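Local coordinates for protein T cell receptor mu chain (Monodelphis domestica, PDB 7L15) that probably recognises antigen at the T cell surface as the mu chain of the marsupial gamma-mu T cell receptor, paired with a gamma chain, at residues 16-21 / 103-108. Numbering follows the deposited sequence.
Sequences TLLTES and YHCARR
L18 lies over the backbone of C105 to R107, its two methyl branches dividing the work: CD1 rests on the main chain, 3.7 Å from C105 O and also near R107 N, while CD2 faces C105 SG at 4.0 Å. A branched apolar side chain suits this place, because it packs at once on the peptide chain and on the disulfide. With SG anti to its own backbone N (chi1 -174°), C105 places the sulfur to bond C36, L18 CD2 alongside, and leaves CB beside E20. E20 is bent at chi2 (85°), so that CG lies 3.6 Å from C105 CB. Glutamate is long enough to cross from its strand and brings two acceptor oxygens: OE2 accepts the main-chain N-H of C105 through its anti lone pair, at 2.9 Å between E20 OE2 and C105 N, though the bond is not straight (147°), and OE1 receives a weak hydrogen bond from G123 N. At the far end R107, extended from CG to NE, crosses T16 obliquely. NH1 of R107 gives a hydrogen bond of 2.8 Å to T16 OG1, almost in the guanidinium plane, while T16 CG2 packs 3.7 Å from R107 CD; threonine thus supplies an acceptor and a methyl, arginine an aliphatic shaft and a planar head whose NH2 pairs with E14 in a salt bridge. The axes of 17-21 and 103-108 approach to 7.0 Å, roughly antiparallel, and side chains of 16-21 reach side chains and backbone of 103-108 between facing sheets of the V-type immunoglobulin sandwich, next to its canonical disulfide. The N-H donors would help to stabilise a negative charge on the buried carboxylate, while burial would work against it; the arginine closes the apolar centre at a partly exposed margin.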
loop_
_atom_site.group_PDB
_atom_site.type_symbol
_atom_site.label_atom_id
_atom_site.label_comp_id
_atom_site.label_asym_id
_atom_site.label_seq_id
_atom_site.Cartn_x
_atom_site.Cartn_y
_atom_site.Cartn_z
ATOM N N THR A 16 -2.526 -11.940 -26.253
ATOM C CA THR A 16 -1.399 -11.482 -25.433
ATOM C C THR A 16 -1.289 -12.378 -24.205
ATOM O O THR A 16 -2.034 -12.218 -23.241
ATOM C CB THR A 16 -1.569 -10.025 -25.027
ATOM O OG1 THR A 16 -1.667 -9.211 -26.199
ATOM C CG2 THR A 16 -0.386 -9.583 -24.182
ATOM N N LEU A 17 -0.359 -13.325 -24.241
ATOM C CA LEU A 17 -0.101 -14.221 -23.122
ATOM C C LEU A 17 1.229 -13.823 -22.492
ATOM O O LEU A 17 2.259 -13.769 -23.178
ATOM C CB LEU A 17 -0.069 -15.679 -23.590
ATOM C CG LEU A 17 -1.221 -16.098 -24.506
ATOM C CD1 LEU A 17 -1.018 -17.527 -25.024
ATOM C CD2 LEU A 17 -2.562 -15.935 -23.780
ATOM N N LEU A 18 1.208 -13.554 -21.195
ATOM C CA LEU A 18 2.401 -13.132 -20.465
ATOM C C LEU A 18 2.397 -13.862 -19.135
ATOM O O LEU A 18 1.372 -13.875 -18.447
ATOM C CB LEU A 18 2.421 -11.608 -20.222
ATOM C CG LEU A 18 2.072 -10.644 -21.374
ATOM C CD1 LEU A 18 1.683 -9.284 -20.820
ATOM C CD2 LEU A 18 3.241 -10.489 -22.308
ATOM N N THR A 19 3.534 -14.446 -18.773
ATOM C CA THR A 19 3.658 -15.215 -17.540
ATOM C C THR A 19 4.973 -14.832 -16.885
ATOM O O THR A 19 6.046 -15.117 -17.437
ATOM C CB THR A 19 3.612 -16.720 -17.823
ATOM O OG1 THR A 19 2.394 -17.014 -18.491
ATOM C CG2 THR A 19 3.656 -17.507 -16.542
ATOM N N GLU A 20 4.890 -14.182 -15.722
ATOM C CA GLU A 20 6.076 -13.741 -15.003
ATOM C C GLU A 20 6.540 -14.822 -14.040
ATOM O O GLU A 20 5.729 -15.519 -13.417
ATOM C CB GLU A 20 5.812 -12.440 -14.235
ATOM C CG GLU A 20 5.182 -11.330 -15.069
ATOM C CD GLU A 20 3.666 -11.418 -15.149
ATOM O OE1 GLU A 20 3.106 -12.522 -14.928
ATOM O OE2 GLU A 20 3.035 -10.364 -15.398
ATOM N N SER A 21 7.856 -14.956 -13.916
ATOM C CA SER A 21 8.438 -15.872 -12.954
ATOM C C SER A 21 9.682 -15.218 -12.359
ATOM O O SER A 21 10.179 -14.212 -12.866
ATOM C CB SER A 21 8.751 -17.211 -13.617
ATOM O OG SER A 21 9.639 -17.017 -14.702
ATOM N N TYR A 103 5.165 -7.741 -9.205
ATOM C CA TYR A 103 5.779 -7.301 -10.453
ATOM C C TYR A 103 5.019 -7.871 -11.651
ATOM O O TYR A 103 4.893 -9.090 -11.792
ATOM C CB TYR A 103 7.248 -7.720 -10.482
ATOM C CG TYR A 103 8.107 -6.854 -9.594
ATOM C CD1 TYR A 103 8.130 -7.049 -8.222
ATOM C CD2 TYR A 103 8.869 -5.808 -10.129
ATOM C CE1 TYR A 103 8.893 -6.245 -7.403
ATOM C CE2 TYR A 103 9.639 -4.990 -9.313
ATOM C CZ TYR A 103 9.642 -5.213 -7.953
ATOM O OH TYR A 103 10.392 -4.417 -7.120
ATOM N N HIS A 104 4.541 -6.989 -12.519
ATOM C CA HIS A 104 3.763 -7.360 -13.690
ATOM C C HIS A 104 4.535 -7.032 -14.958
ATOM O O HIS A 104 5.103 -5.946 -15.085
ATOM C CB HIS A 104 2.416 -6.631 -13.713
ATOM C CG HIS A 104 1.482 -7.065 -12.634
ATOM N ND1 HIS A 104 0.501 -8.011 -12.836
ATOM C CD2 HIS A 104 1.391 -6.703 -11.331
ATOM C CE1 HIS A 104 -0.171 -8.190 -11.714
ATOM N NE2 HIS A 104 0.347 -7.409 -10.785
ATOM N N CYS A 105 4.578 -7.996 -15.865
ATOM C CA CYS A 105 4.900 -7.761 -17.260
ATOM C C CYS A 105 3.691 -7.138 -17.966
ATOM O O CYS A 105 2.545 -7.514 -17.707
ATOM C CB CYS A 105 5.265 -9.109 -17.876
ATOM S SG CYS A 105 5.883 -9.253 -19.550
ATOM N N ALA A 106 3.939 -6.175 -18.848
ATOM C CA ALA A 106 2.849 -5.495 -19.545
ATOM C C ALA A 106 3.173 -5.329 -21.025
ATOM O O ALA A 106 4.328 -5.098 -21.385
ATOM C CB ALA A 106 2.564 -4.111 -18.933
ATOM N N ARG A 107 2.144 -5.425 -21.876
ATOM C CA ARG A 107 2.255 -5.171 -23.303
ATOM C C ARG A 107 1.334 -4.021 -23.680
ATOM O O ARG A 107 0.152 -4.020 -23.315
ATOM C CB ARG A 107 1.896 -6.411 -24.143
ATOM C CG ARG A 107 1.849 -6.125 -25.674
ATOM C CD ARG A 107 1.468 -7.353 -26.524
ATOM N NE ARG A 107 1.549 -7.108 -27.973
ATOM C CZ ARG A 107 0.595 -7.429 -28.855
ATOM N NH1 ARG A 107 -0.529 -8.019 -28.460
ATOM N NH2 ARG A 107 0.775 -7.178 -30.155
ATOM N N ARG A 108 1.868 -3.058 -24.422
ATOM C CA ARG A 108 1.053 -1.976 -24.947
ATOM C C ARG A 108 0.339 -2.453 -26.207
ATOM O O ARG A 108 0.968 -3.022 -27.102
ATOM C CB ARG A 108 1.922 -0.748 -25.234
ATOM C CG ARG A 108 1.147 0.402 -25.851
ATOM C CD ARG A 108 1.991 1.673 -25.883
ATOM N NE ARG A 108 1.172 2.783 -26.338
ATOM C CZ ARG A 108 1.319 4.040 -25.944
ATOM N NH1 ARG A 108 2.263 4.364 -25.065
ATOM N NH2 ARG A 108 0.499 4.967 -26.414
#